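Local coordinates for protein histidinol-phosphatase (Listeria monocytogenes serotype 4b str. H7858, PDB 6NLR) that probably hydrolyses histidinol phosphate to histidinol and phosphate in histidine biosynthesis, using a site of three metal ions, at residues A[175-180]-A[217-222]; A[1-6]-A[115-120]; A[154-159]-A[184-189]; A[123-128]-A[143-148]. All coordinates share one frame; numbering follows the deposited sequence.

The contacts form two pairs within the PHP domain, which belongs to the TIM-barrel clan. Interactions 1 and 2 touch, their centres about 10 Å apart: Arg178 reaches Gly5, and strand 178-179 lies beside strand 117-127. Interactions 3 and 4 also touch, again with centres about 10 Å apart, where helices 138-149 and 152-168 follow each other. Strand 117-127 ties the pairs together, serving both interactions 2 and 4, whose centres are about 29 Å apart. Along the chain interaction 2 closes first, then interaction 4, while interactions 3 and 1 interleave. Interaction 2 supplies a cobalt ligand and interaction 4 a manganese ligand, and Glu93 serves both metals, so distant parts of the barrel meet at one site.

Interaction 1: A[175-180]-A[217-222]; sequences KPRRMG and RDYELD
Arg178 pairs with Glu220 and Met179 with Leu221 where two strands run parallel. The backbone bonds are Glu220 N to Arg177 O (2.8 Å), Met179 N to Glu220 O (3.0 Å) and Asp222 N to Met179 O (3.1 Å). The tight part surrounds Tyr219. Arg177 CA sits over one face of its ring, and CE of the selenomethionine Met179 comes within 3.8 Å of Tyr219 CD2, part of an oblique Met-aromatic contact. The extended Lys175 chain crosses the phenol at about a right angle, and NZ, near the ring plane, donates to Tyr219 OH (2.9 Å) as well as to the carbonyls of Ser166 and Ala169. Toward solvent the fit is looser: exposed Arg177 lays CG 4.0 Å from Tyr219 CE1. On the sheet face that holds Arg178 and Glu220, Arg178 NH1 forms a salt bridge with Glu220 OE2 (3.0 Å), while NH2 turns to Gly5 and Asp117. Strand 220-224 lies between strands 178-179 and 253-256, while Met179 and Tyr219 pack on helix 152-168.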
loop_
_atom_site.group_PDB
_atom_site.type_symbol
_atom_site.label_atom_id
_atom_site.label_comp_id
_atom_site.label_asym_id
_atom_site.label_seq_id
_atom_site.Cartn_x
_atom_site.Cartn_y
_atom_site.Cartn_z
ATOM N N LYS A 175 13.392 -6.298 3.851
ATOM C CA LYS A 175 12.506 -5.768 2.784
ATOM C C LYS A 175 11.212 -6.579 2.787
ATOM O O LYS A 175 11.229 -7.805 2.786
ATOM C CB LYS A 175 13.164 -5.851 1.410
ATOM C CG LYS A 175 12.355 -5.234 0.287
ATOM C CD LYS A 175 12.955 -5.515 -1.040
ATOM C CE LYS A 175 12.113 -4.958 -2.175
ATOM N NZ LYS A 175 12.704 -5.308 -3.491
ATOM N N PRO A 176 10.043 -5.924 2.813
ATOM C CA PRO A 176 8.784 -6.626 2.602
ATOM C C PRO A 176 8.804 -7.399 1.281
ATOM O O PRO A 176 9.461 -6.965 0.343
ATOM C CB PRO A 176 7.754 -5.499 2.509
ATOM C CG PRO A 176 8.375 -4.399 3.333
ATOM C CD PRO A 176 9.868 -4.490 3.066
ATOM N N ARG A 177 8.063 -8.504 1.223
ATOM C CA ARG A 177 7.939 -9.332 0.007
ATOM C C ARG A 177 6.538 -9.206 -0.587
ATOM O O ARG A 177 6.255 -9.930 -1.570
ATOM C CB ARG A 177 8.315 -10.756 0.377
ATOM C CG ARG A 177 9.780 -10.826 0.785
ATOM C CD ARG A 177 10.263 -12.222 0.863
ATOM N NE ARG A 177 11.647 -12.266 1.320
ATOM C CZ ARG A 177 12.201 -13.346 1.853
ATOM N NH1 ARG A 177 11.460 -14.438 1.979
ATOM N NH2 ARG A 177 13.467 -13.332 2.245
ATOM N N ARG A 178 5.698 -8.342 -0.019
ATOM C CA ARG A 178 4.330 -8.104 -0.526
ATOM C C ARG A 178 4.258 -6.669 -1.040
ATOM O O ARG A 178 4.503 -5.716 -0.291
ATOM C CB ARG A 178 3.276 -8.387 0.544
ATOM C CG ARG A 178 1.855 -8.341 -0.028
ATOM C CD ARG A 178 0.821 -9.171 0.750
ATOM N NE ARG A 178 0.514 -8.619 2.056
ATOM C CZ ARG A 178 1.101 -8.948 3.209
ATOM N NH1 ARG A 178 2.065 -9.869 3.249
ATOM N NH2 ARG A 178 0.699 -8.366 4.330
HETATM N N MSE A 179 3.973 -6.528 -2.339
HETATM C CA MSE A 179 3.953 -5.214 -2.955
HETATM C C MSE A 179 2.544 -4.651 -2.799
HETATM O O MSE A 179 1.579 -5.307 -3.181
HETATM C CB MSE A 179 4.331 -5.279 -4.440
HETATM C CG MSE A 179 5.649 -6.006 -4.732
HETATM SE SE MSE A 179 7.232 -5.077 -3.948
HETATM C CE MSE A 179 7.580 -6.172 -2.349
ATOM N N GLY A 180 2.463 -3.424 -2.278
ATOM C CA GLY A 180 1.209 -2.765 -1.976
ATOM C C GLY A 180 0.477 -2.246 -3.207
ATOM O O GLY A 180 1.132 -1.705 -4.111
ATOM N N ARG A 217 11.264 -13.069 -8.163
ATOM C CA ARG A 217 11.721 -12.667 -6.804
ATOM C C ARG A 217 10.987 -13.473 -5.717
ATOM O O ARG A 217 11.379 -13.365 -4.540
ATOM C CB ARG A 217 11.456 -11.177 -6.623
ATOM C CG ARG A 217 12.435 -10.253 -7.325
ATOM C CD ARG A 217 13.513 -10.151 -6.294
ATOM N NE ARG A 217 13.980 -8.816 -6.191
ATOM C CZ ARG A 217 14.905 -8.414 -5.348
ATOM N NH1 ARG A 217 15.468 -9.273 -4.514
ATOM N NH2 ARG A 217 15.250 -7.138 -5.356
ATOM N N ASP A 218 9.962 -14.247 -6.094
ATOM C CA ASP A 218 9.123 -15.037 -5.161
ATOM C C ASP A 218 8.392 -14.078 -4.210
ATOM O O ASP A 218 8.256 -14.393 -3.017
ATOM C CB ASP A 218 9.965 -16.044 -4.382
ATOM C CG ASP A 218 9.161 -17.213 -3.842
ATOM O OD1 ASP A 218 8.263 -17.687 -4.559
ATOM O OD2 ASP A 218 9.464 -17.667 -2.724
ATOM N N TYR A 219 7.948 -12.944 -4.736
ATOM C CA TYR A 219 7.184 -11.924 -3.986
ATOM C C TYR A 219 5.698 -12.267 -4.084
ATOM O O TYR A 219 5.302 -13.199 -4.820
ATOM C CB TYR A 219 7.494 -10.523 -4.505
ATOM C CG TYR A 219 8.833 -9.933 -4.138
ATOM C CD1 TYR A 219 9.728 -10.564 -3.282
ATOM C CD2 TYR A 219 9.188 -8.684 -4.624
ATOM C CE1 TYR A 219 10.938 -9.975 -2.943
ATOM C CE2 TYR A 219 10.397 -8.093 -4.309
ATOM C CZ TYR A 219 11.288 -8.748 -3.477
ATOM O OH TYR A 219 12.461 -8.142 -3.151
ATOM N N GLU A 220 4.875 -11.523 -3.360
ATOM C CA GLU A 220 3.408 -11.693 -3.464
ATOM C C GLU A 220 2.790 -10.307 -3.599
ATOM O O GLU A 220 3.531 -9.303 -3.485
ATOM C CB GLU A 220 2.889 -12.510 -2.275
ATOM C CG GLU A 220 3.201 -11.889 -0.941
ATOM C CD GLU A 220 2.756 -12.680 0.287
ATOM O OE1 GLU A 220 2.362 -13.876 0.121
ATOM O OE2 GLU A 220 2.833 -12.102 1.421
ATOM N N LEU A 221 1.483 -10.259 -3.843
ATOM C CA LEU A 221 0.750 -9.002 -4.100
ATOM C C LEU A 221 -0.347 -8.803 -3.057
ATOM O O LEU A 221 -1.029 -9.774 -2.689
ATOM C CB LEU A 221 0.181 -9.027 -5.516
ATOM C CG LEU A 221 1.235 -9.052 -6.617
ATOM C CD1 LEU A 221 0.597 -9.214 -7.984
ATOM C CD2 LEU A 221 2.090 -7.798 -6.533
ATOM N N ASP A 222 -0.443 -7.551 -2.597
ATOM C CA ASP A 222 -1.564 -6.941 -1.839
ATOM C C ASP A 222 -2.770 -6.910 -2.777
ATOM O O ASP A 222 -2.705 -6.171 -3.780
ATOM C CB ASP A 222 -1.098 -5.561 -1.367
ATOM C CG ASP A 222 -2.048 -4.686 -0.556
ATOM O OD1 ASP A 222 -2.716 -5.226 0.339
ATOM O OD2 ASP A 222 -2.045 -3.438 -0.799
HETATM O O HOH W 1 -2.202 -7.513 1.780
HETATM O O HOH W 2 -0.750 -4.984 -5.242
#

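Interaction 2: A[1-6]-A[115-120]; sequences MKRDGH and TDDGVL. With CO (cobalt (II) ion), chain F.
Asp117 and Arg3 reach toward each other tip to tip across the gap between two strands that are not sheet neighbours. Asp117 makes its contacts step by step from CB outward. Its CB points toward segment 1-6, and chi1 of -160° sets CG anti to the backbone N, 3.8 Å from Arg3 NH2. OD1 takes a weak bond from the next backbone amide, Gly118 N (2.9 Å). OD2 forms the salt bridge: Arg3 NH2 lies 3.1 Å from Asp117 OD2, within the guanidinium plane yet well above the carboxylate plane. The N-H bends at 136°, so this is not a straight bond. The same oxygen accepts from Ser36 and from Arg178, whose NH2 also holds Gly5 O; two arginines beside it would probably keep the carboxylate ionised.

Deeper in, Val119 takes over. CG2 approaches Gly5 O at 3.9 Å, and CG1 lies 4.4 Å from His6 CE1. An Asx turn shapes the chain just before that histidine, with His6 N donating to Asp4 OD1 (3.0 Å). His6 NE2 then binds cobalt at 2.1 Å, alongside His8, Glu93, Asp258 and a water. The strand axes come within 7.7 Å at 51°, with strands 34-40 and 87-95 between them in sheet order, consistent with side chains meeting inside the TIM-barrel-like PHP fold, to whose metal site His6 belongs.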
loop_
_atom_site.group_PDB
_atom_site.type_symbol
_atom_site.label_atom_id
_atom_site.label_comp_id
_atom_site.label_asym_id
_atom_site.label_seq_id
_atom_site.Cartn_x
_atom_site.Cartn_y
_atom_site.Cartn_z
HETATM N N MSE A 1 -9.228 -20.430 5.059
HETATM C CA MSE A 1 -8.641 -19.454 6.039
HETATM C C MSE A 1 -9.142 -18.060 5.681
HETATM O O MSE A 1 -9.701 -17.860 4.608
HETATM C CB MSE A 1 -7.105 -19.487 6.041
HETATM C CG MSE A 1 -6.492 -20.817 6.457
HETATM SE SE MSE A 1 -7.298 -21.626 8.072
HETATM C CE MSE A 1 -8.886 -22.730 7.681
ATOM N N LYS A 2 -8.949 -17.107 6.592
ATOM C CA LYS A 2 -9.453 -15.766 6.365
ATOM C C LYS A 2 -8.468 -14.734 6.921
ATOM O O LYS A 2 -8.436 -14.502 8.132
ATOM C CB LYS A 2 -10.858 -15.627 6.947
ATOM C CG LYS A 2 -11.580 -14.391 6.457
ATOM C CD LYS A 2 -13.095 -14.440 6.587
ATOM C CE LYS A 2 -13.659 -13.046 6.425
ATOM N NZ LYS A 2 -15.137 -13.037 6.440
ATOM N N ARG A 3 -7.732 -14.085 6.028
ATOM C CA ARG A 3 -6.569 -13.252 6.386
ATOM C C ARG A 3 -6.748 -11.844 5.815
ATOM O O ARG A 3 -7.079 -11.714 4.615
ATOM C CB ARG A 3 -5.313 -13.924 5.834
ATOM C CG ARG A 3 -4.048 -13.122 6.049
ATOM C CD ARG A 3 -2.802 -13.881 5.624
ATOM N NE ARG A 3 -1.650 -13.007 5.823
ATOM C CZ ARG A 3 -0.472 -13.149 5.228
ATOM N NH1 ARG A 3 -0.250 -14.158 4.400
ATOM N NH2 ARG A 3 0.492 -12.274 5.471
ATOM N N ASP A 4 -6.476 -10.831 6.633
ATOM C CA ASP A 4 -6.308 -9.431 6.175
ATOM C C ASP A 4 -4.821 -9.094 6.329
ATOM O O ASP A 4 -4.296 -9.161 7.460
ATOM C CB ASP A 4 -7.271 -8.489 6.907
ATOM C CG ASP A 4 -7.307 -7.076 6.332
ATOM O OD1 ASP A 4 -6.409 -6.730 5.498
ATOM O OD2 ASP A 4 -8.228 -6.302 6.732
ATOM N N GLY A 5 -4.163 -8.769 5.218
ATOM C CA GLY A 5 -2.722 -8.481 5.199
ATOM C C GLY A 5 -2.429 -6.999 5.249
ATOM O O GLY A 5 -1.234 -6.656 5.129
ATOM N N HIS A 6 -3.426 -6.121 5.435
ATOM C CA HIS A 6 -3.190 -4.657 5.289
ATOM C C HIS A 6 -4.177 -3.829 6.130
ATOM O O HIS A 6 -5.283 -3.494 5.639
ATOM C CB HIS A 6 -3.188 -4.319 3.795
ATOM C CG HIS A 6 -2.641 -2.973 3.464
ATOM N ND1 HIS A 6 -2.195 -2.669 2.194
ATOM C CD2 HIS A 6 -2.518 -1.847 4.193
ATOM C CE1 HIS A 6 -1.805 -1.410 2.163
ATOM N NE2 HIS A 6 -1.990 -0.881 3.378
ATOM N N THR A 115 9.454 -7.012 13.572
ATOM C CA THR A 115 8.291 -7.164 12.661
ATOM C C THR A 115 8.187 -8.613 12.199
ATOM O O THR A 115 9.183 -9.302 12.233
ATOM C CB THR A 115 8.395 -6.238 11.447
ATOM O OG1 THR A 115 9.455 -6.693 10.605
ATOM C CG2 THR A 115 8.635 -4.803 11.848
ATOM N N ASP A 116 7.025 -8.954 11.675
ATOM C CA ASP A 116 6.508 -10.297 11.355
ATOM C C ASP A 116 5.810 -10.283 9.987
ATOM O O ASP A 116 5.374 -11.328 9.529
ATOM C CB ASP A 116 5.432 -10.545 12.409
ATOM C CG ASP A 116 5.129 -11.988 12.650
ATOM O OD1 ASP A 116 5.805 -12.807 12.012
ATOM O OD2 ASP A 116 4.225 -12.272 13.475
ATOM N N ASP A 117 5.585 -9.105 9.402
ATOM C CA ASP A 117 4.941 -8.952 8.071
ATOM C C ASP A 117 5.282 -7.554 7.575
ATOM O O ASP A 117 5.937 -6.771 8.317
ATOM C CB ASP A 117 3.430 -9.210 8.134
ATOM C CG ASP A 117 2.755 -9.550 6.809
ATOM O OD1 ASP A 117 3.476 -9.734 5.795
ATOM O OD2 ASP A 117 1.486 -9.637 6.798
ATOM N N GLY A 118 4.883 -7.255 6.352
ATOM C CA GLY A 118 5.241 -5.972 5.732
ATOM C C GLY A 118 4.633 -5.853 4.362
ATOM O O GLY A 118 4.357 -6.883 3.729
ATOM N N VAL A 119 4.411 -4.608 3.953
ATOM C CA VAL A 119 3.981 -4.231 2.592
ATOM C C VAL A 119 4.941 -3.139 2.129
ATOM O O VAL A 119 5.251 -2.223 2.929
ATOM C CB VAL A 119 2.507 -3.791 2.607
ATOM C CG1 VAL A 119 2.077 -3.281 1.258
ATOM C CG2 VAL A 119 1.583 -4.926 3.040
ATOM N N LEU A 120 5.430 -3.243 0.900
ATOM C CA LEU A 120 6.230 -2.167 0.279
ATOM C C LEU A 120 5.337 -1.479 -0.738
ATOM O O LEU A 120 4.880 -2.161 -1.671
ATOM C CB LEU A 120 7.479 -2.761 -0.363
ATOM C CG LEU A 120 8.421 -1.753 -1.013
ATOM C CD1 LEU A 120 9.056 -0.861 0.031
ATOM C CD2 LEU A 120 9.483 -2.481 -1.837
HETATM CO CO CO F . -2.180 1.229 3.609
HETATM O O HOH W 3 -2.016 1.710 1.462
#

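Interaction 3: A[154-159]-A[184-189]; sequences QAQLAY and LCQKFQ
Tyr159 lays one face of its ring against Cys185, whose backbone N sits 3.9 Å above the ring plane, over the centre. The thiol comes in obliquely: Cys185 SG lies 4.3 Å from the centroid of the Tyr159 ring, 45° off the normal, a sulfur-aromatic contact with CD2 its nearest ring atom. A chi1 of 59° places SG between the backbone N and the carbonyl carbon, where it comes up against CD2 and CE2 of Tyr159. Leu184 crosses the tyrosine at about a right angle, CB 3.9 Å from Tyr159 CZ, and its amide N donates to Tyr159 OH (3.0 Å). The ring is thereby gripped both on a face and at its hydroxyl.

One helical turn earlier, Gln156 meets Gln186 with the two amide planes 48° apart. The N-H of Gln156 NE2 points almost straight at Gln186 OE1 (2.7 Å), and the acceptor lies in the donor's own amide plane. Gln186 passes the chain on, since NE2 donates to Gln189 OE1 (2.8 Å) on a lone pair, across a type I turn. Helix 152-168 is thus joined to the 3-10 segment 184-186, which follows strand 178-179 and the manganese ligand His181. Leu184 packs on His123, its side chain about 5 Å from a manganese ion, so the contact borders the metal site of the PHP domain.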
loop_
_atom_site.group_PDB
_atom_site.type_symbol
_atom_site.label_atom_id
_atom_site.label_comp_id
_atom_site.label_asym_id
_atom_site.label_seq_id
_atom_site.Cartn_x
_atom_site.Cartn_y
_atom_site.Cartn_z
ATOM N N GLN A 154 0.704 8.607 -19.398
ATOM C CA GLN A 154 2.125 8.906 -19.077
ATOM C C GLN A 154 2.333 8.775 -17.554
ATOM O O GLN A 154 3.375 8.257 -17.139
ATOM C CB GLN A 154 2.516 10.279 -19.607
ATOM C CG GLN A 154 2.565 10.357 -21.131
ATOM C CD GLN A 154 1.290 10.913 -21.723
ATOM O OE1 GLN A 154 0.196 10.687 -21.230
ATOM N NE2 GLN A 154 1.411 11.694 -22.781
ATOM N N ALA A 155 1.358 9.205 -16.748
ATOM C CA ALA A 155 1.375 9.061 -15.275
ATOM C C ALA A 155 1.351 7.580 -14.892
ATOM O O ALA A 155 2.131 7.212 -13.971
ATOM C CB ALA A 155 0.234 9.812 -14.639
ATOM N N GLN A 156 0.522 6.767 -15.573
ATOM C CA GLN A 156 0.444 5.304 -15.327
ATOM C C GLN A 156 1.847 4.714 -15.538
ATOM O O GLN A 156 2.315 3.908 -14.701
ATOM C CB GLN A 156 -0.517 4.585 -16.280
ATOM C CG GLN A 156 -1.983 4.814 -16.001
ATOM C CD GLN A 156 -2.867 4.234 -17.078
ATOM O OE1 GLN A 156 -2.654 4.452 -18.269
ATOM N NE2 GLN A 156 -3.884 3.495 -16.670
ATOM N N LEU A 157 2.486 5.085 -16.642
ATOM C CA LEU A 157 3.772 4.453 -17.022
ATOM C C LEU A 157 4.873 4.913 -16.055
ATOM O O LEU A 157 5.724 4.073 -15.690
ATOM C CB LEU A 157 4.086 4.788 -18.482
ATOM C CG LEU A 157 3.159 4.107 -19.481
ATOM C CD1 LEU A 157 3.269 4.712 -20.860
ATOM C CD2 LEU A 157 3.464 2.635 -19.513
ATOM N N ALA A 158 4.854 6.177 -15.615
ATOM C CA ALA A 158 5.839 6.659 -14.615
ATOM C C ALA A 158 5.621 5.921 -13.279
ATOM O O ALA A 158 6.594 5.503 -12.625
ATOM C CB ALA A 158 5.717 8.131 -14.455
ATOM N N TYR A 159 4.367 5.737 -12.901
ATOM C CA TYR A 159 3.978 5.005 -11.665
ATOM C C TYR A 159 4.503 3.566 -11.735
ATOM O O TYR A 159 5.177 3.097 -10.765
ATOM C CB TYR A 159 2.462 5.064 -11.479
ATOM C CG TYR A 159 1.964 4.090 -10.451
ATOM C CD1 TYR A 159 2.076 4.374 -9.087
ATOM C CD2 TYR A 159 1.432 2.866 -10.834
ATOM C CE1 TYR A 159 1.655 3.462 -8.135
ATOM C CE2 TYR A 159 0.975 1.967 -9.893
ATOM C CZ TYR A 159 1.104 2.249 -8.542
ATOM O OH TYR A 159 0.665 1.328 -7.623
ATOM N N LEU A 184 -2.276 1.879 -7.995
ATOM C CA LEU A 184 -2.701 3.076 -7.211
ATOM C C LEU A 184 -2.847 4.290 -8.145
ATOM O O LEU A 184 -3.531 5.240 -7.765
ATOM C CB LEU A 184 -1.700 3.372 -6.089
ATOM C CG LEU A 184 -2.174 4.422 -5.073
ATOM C CD1 LEU A 184 -3.319 3.870 -4.220
ATOM C CD2 LEU A 184 -1.025 4.853 -4.178
ATOM N N CYS A 185 -2.227 4.254 -9.320
ATOM C CA CYS A 185 -2.390 5.255 -10.411
ATOM C C CYS A 185 -3.852 5.314 -10.895
ATOM O O CYS A 185 -4.164 6.279 -11.626
ATOM C CB CYS A 185 -1.454 4.947 -11.576
ATOM S SG CYS A 185 -1.680 3.300 -12.324
ATOM N N GLN A 186 -4.726 4.401 -10.455
ATOM C CA GLN A 186 -6.175 4.389 -10.841
ATOM C C GLN A 186 -7.065 4.984 -9.738
ATOM O O GLN A 186 -8.289 5.025 -9.924
ATOM C CB GLN A 186 -6.643 2.967 -11.180
ATOM C CG GLN A 186 -5.786 2.273 -12.227
ATOM C CD GLN A 186 -5.647 3.035 -13.523
ATOM O OE1 GLN A 186 -4.540 3.240 -14.028
ATOM N NE2 GLN A 186 -6.776 3.468 -14.084
ATOM N N LYS A 187 -6.490 5.467 -8.635
ATOM C CA LYS A 187 -7.309 5.914 -7.477
ATOM C C LYS A 187 -8.241 7.061 -7.882
ATOM O O LYS A 187 -9.356 7.112 -7.332
ATOM C CB LYS A 187 -6.447 6.325 -6.287
ATOM C CG LYS A 187 -7.254 6.811 -5.094
ATOM C CD LYS A 187 -6.438 7.046 -3.867
ATOM C CE LYS A 187 -7.262 7.548 -2.696
ATOM N NZ LYS A 187 -6.377 7.720 -1.525
ATOM N N PHE A 188 -7.839 7.946 -8.814
ATOM C CA PHE A 188 -8.672 9.113 -9.218
ATOM C C PHE A 188 -9.086 8.990 -10.680
ATOM O O PHE A 188 -9.402 10.008 -11.330
ATOM C CB PHE A 188 -7.911 10.397 -8.922
ATOM C CG PHE A 188 -7.524 10.528 -7.474
ATOM C CD1 PHE A 188 -8.492 10.549 -6.469
ATOM C CD2 PHE A 188 -6.190 10.584 -7.118
ATOM C CE1 PHE A 188 -8.123 10.634 -5.136
ATOM C CE2 PHE A 188 -5.827 10.713 -5.789
ATOM C CZ PHE A 188 -6.790 10.732 -4.809
ATOM N N GLN A 189 -9.078 7.752 -11.164
ATOM C CA GLN A 189 -9.463 7.331 -12.534
ATOM C C GLN A 189 -10.539 8.237 -13.147
ATOM O O GLN A 189 -10.361 8.788 -14.267
ATOM C CB GLN A 189 -10.160 5.982 -12.358
ATOM C CG GLN A 189 -9.597 4.948 -13.252
ATOM C CD GLN A 189 -10.041 3.578 -12.841
ATOM O OE1 GLN A 189 -9.321 2.672 -13.162
ATOM N NE2 GLN A 189 -11.189 3.418 -12.182
#

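Interaction 4: A[123-128]-A[143-148]; sequences HFLEGQ and EGIVQF. With MN (manganese (II) ion), chain E.
Gly127 lies over one face of the Phe148 ring. Gly127 CA stands 3.7 Å from the centroid of the Phe148 ring and only 13° off its normal, a CH-pi contact. At the rim, Gln128 NE2 lies in the ring plane, 3.5 Å from Phe148 CD1. Phe148 CG is anti to the backbone N (chi1 -176°), which puts CG toward the strand, 3.7 Å from Gly127 CA. Beside it the backbones meet directly: Gln128 N donates to Gly144 O (3.0 Å), in the carbonyl plane and on a lone pair, and Gly127 CA approaches the same oxygen at 3.2 Å. Further along the strand, Leu125 CB touches Ile145 CD1 (4.1 Å).

In the next shell, strand 130-133 holds Leu125 through backbone bonding to Arg132. Around Gly144 the helix has a wider pi-type turn, at 143-146. At the inner end of the segment His123 leaves the helix behind. Its NE2 binds manganese at 2.1 Å together with Glu93 and His181, water 4 is another ligand, and ND1 bonds to Asp95, which fixes the rotation of the imidazole.

Chemically the helix contact rests on a CH-pi contact, an aliphatic contact of Leu125 with Ile145 and one backbone hydrogen bond. The metal ligand His123 lies at the start of 123-128, several residues away. The contact is thus mainly nonpolar, one directional bond fixing Gln128 against the helix.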
loop_
_atom_site.group_PDB
_atom_site.type_symbol
_atom_site.label_atom_id
_atom_site.label_comp_id
_atom_site.label_asym_id
_atom_site.label_seq_id
_atom_site.Cartn_x
_atom_site.Cartn_y
_atom_site.Cartn_z
ATOM N N HIS A 123 3.890 5.579 -3.017
ATOM C CA HIS A 123 2.882 6.651 -2.765
ATOM C C HIS A 123 3.332 7.999 -3.340
ATOM O O HIS A 123 2.476 8.898 -3.434
ATOM C CB HIS A 123 2.598 6.834 -1.267
ATOM C CG HIS A 123 2.016 5.645 -0.575
ATOM N ND1 HIS A 123 2.641 5.061 0.513
ATOM C CD2 HIS A 123 0.899 4.923 -0.796
ATOM C CE1 HIS A 123 1.925 4.032 0.932
ATOM N NE2 HIS A 123 0.876 3.913 0.137
ATOM N N PHE A 124 4.610 8.156 -3.685
ATOM C CA PHE A 124 5.196 9.445 -4.121
ATOM C C PHE A 124 6.018 9.230 -5.394
ATOM O O PHE A 124 6.773 8.244 -5.492
ATOM C CB PHE A 124 6.089 10.034 -3.031
ATOM C CG PHE A 124 5.382 10.422 -1.758
ATOM C CD1 PHE A 124 4.765 11.656 -1.642
ATOM C CD2 PHE A 124 5.376 9.561 -0.664
ATOM C CE1 PHE A 124 4.137 12.014 -0.458
ATOM C CE2 PHE A 124 4.730 9.912 0.508
ATOM C CZ PHE A 124 4.109 11.134 0.605
ATOM N N LEU A 125 5.869 10.145 -6.343
ATOM C CA LEU A 125 6.697 10.229 -7.569
ATOM C C LEU A 125 7.266 11.629 -7.671
ATOM O O LEU A 125 6.668 12.569 -7.125
ATOM C CB LEU A 125 5.808 10.018 -8.796
ATOM C CG LEU A 125 5.429 8.600 -9.135
ATOM C CD1 LEU A 125 4.484 8.619 -10.335
ATOM C CD2 LEU A 125 6.679 7.782 -9.411
ATOM N N GLU A 126 8.362 11.759 -8.404
ATOM C CA GLU A 126 8.864 13.082 -8.842
ATOM C C GLU A 126 7.746 13.768 -9.632
ATOM O O GLU A 126 7.151 13.116 -10.525
ATOM C CB GLU A 126 10.134 12.946 -9.681
ATOM C CG GLU A 126 10.361 14.158 -10.552
ATOM C CD GLU A 126 11.788 14.391 -10.990
ATOM O OE1 GLU A 126 12.610 13.442 -10.849
ATOM O OE2 GLU A 126 12.065 15.509 -11.457
ATOM N N GLY A 127 7.472 15.027 -9.316
ATOM C CA GLY A 127 6.457 15.812 -10.026
ATOM C C GLY A 127 6.805 17.273 -10.016
ATOM O O GLY A 127 7.993 17.623 -9.836
ATOM N N GLN A 128 5.791 18.109 -10.194
ATOM C CA GLN A 128 5.959 19.567 -10.354
ATOM C C GLN A 128 6.437 20.110 -9.007
ATOM O O GLN A 128 5.663 20.009 -8.018
ATOM C CB GLN A 128 4.644 20.174 -10.827
ATOM C CG GLN A 128 4.758 21.629 -11.246
ATOM C CD GLN A 128 5.655 21.867 -12.434
ATOM O OE1 GLN A 128 6.357 22.876 -12.496
ATOM N NE2 GLN A 128 5.630 20.965 -13.395
ATOM N N GLU A 143 -2.349 18.156 -10.803
ATOM C CA GLU A 143 -1.401 19.298 -10.870
ATOM C C GLU A 143 0.025 18.787 -10.673
ATOM O O GLU A 143 0.907 19.296 -11.334
ATOM C CB GLU A 143 -1.773 20.366 -9.845
ATOM C CG GLU A 143 -2.977 21.161 -10.300
ATOM C CD GLU A 143 -3.719 21.916 -9.212
ATOM O OE1 GLU A 143 -3.100 22.199 -8.154
ATOM O OE2 GLU A 143 -4.906 22.250 -9.445
ATOM N N GLY A 144 0.220 17.805 -9.807
ATOM C CA GLY A 144 1.558 17.361 -9.409
ATOM C C GLY A 144 2.156 16.358 -10.373
ATOM O O GLY A 144 3.382 16.396 -10.580
ATOM N N ILE A 145 1.339 15.434 -10.873
ATOM C CA ILE A 145 1.842 14.206 -11.561
ATOM C C ILE A 145 1.286 14.121 -12.985
ATOM O O ILE A 145 2.102 14.045 -13.925
ATOM C CB ILE A 145 1.578 12.965 -10.713
ATOM C CG1 ILE A 145 2.528 12.958 -9.521
ATOM C CG2 ILE A 145 1.681 11.678 -11.544
ATOM C CD1 ILE A 145 2.191 11.954 -8.424
ATOM N N VAL A 146 -0.028 14.185 -13.177
ATOM C CA VAL A 146 -0.599 13.951 -14.538
ATOM C C VAL A 146 -0.067 15.026 -15.499
ATOM O O VAL A 146 0.463 14.668 -16.589
ATOM C CB VAL A 146 -2.131 13.878 -14.506
ATOM C CG1 VAL A 146 -2.683 13.754 -15.920
ATOM C CG2 VAL A 146 -2.589 12.699 -13.630
ATOM N N GLN A 147 -0.206 16.294 -15.136
ATOM C CA GLN A 147 0.260 17.420 -15.969
ATOM C C GLN A 147 1.787 17.346 -16.130
ATOM O O GLN A 147 2.273 17.682 -17.213
ATOM C CB GLN A 147 -0.226 18.738 -15.373
ATOM C CG GLN A 147 -1.698 18.995 -15.667
ATOM C CD GLN A 147 -2.186 20.295 -15.077
ATOM O OE1 GLN A 147 -3.271 20.773 -15.392
ATOM N NE2 GLN A 147 -1.354 20.921 -14.265
ATOM N N PHE A 148 2.515 16.922 -15.100
ATOM C CA PHE A 148 3.994 16.833 -15.140
ATOM C C PHE A 148 4.420 15.806 -16.195
ATOM O O PHE A 148 5.350 16.139 -16.985
ATOM C CB PHE A 148 4.566 16.478 -13.766
ATOM C CG PHE A 148 6.070 16.455 -13.688
ATOM C CD1 PHE A 148 6.789 17.627 -13.542
ATOM C CD2 PHE A 148 6.759 15.250 -13.700
ATOM C CE1 PHE A 148 8.173 17.593 -13.436
ATOM C CE2 PHE A 148 8.144 15.214 -13.601
ATOM C CZ PHE A 148 8.849 16.385 -13.467
HETATM MN MN MN E . -0.708 2.668 0.680
HETATM O O HOH W 4 -2.222 3.915 -0.565
HETATM O O HOH W 3 -2.016 1.710 1.462
#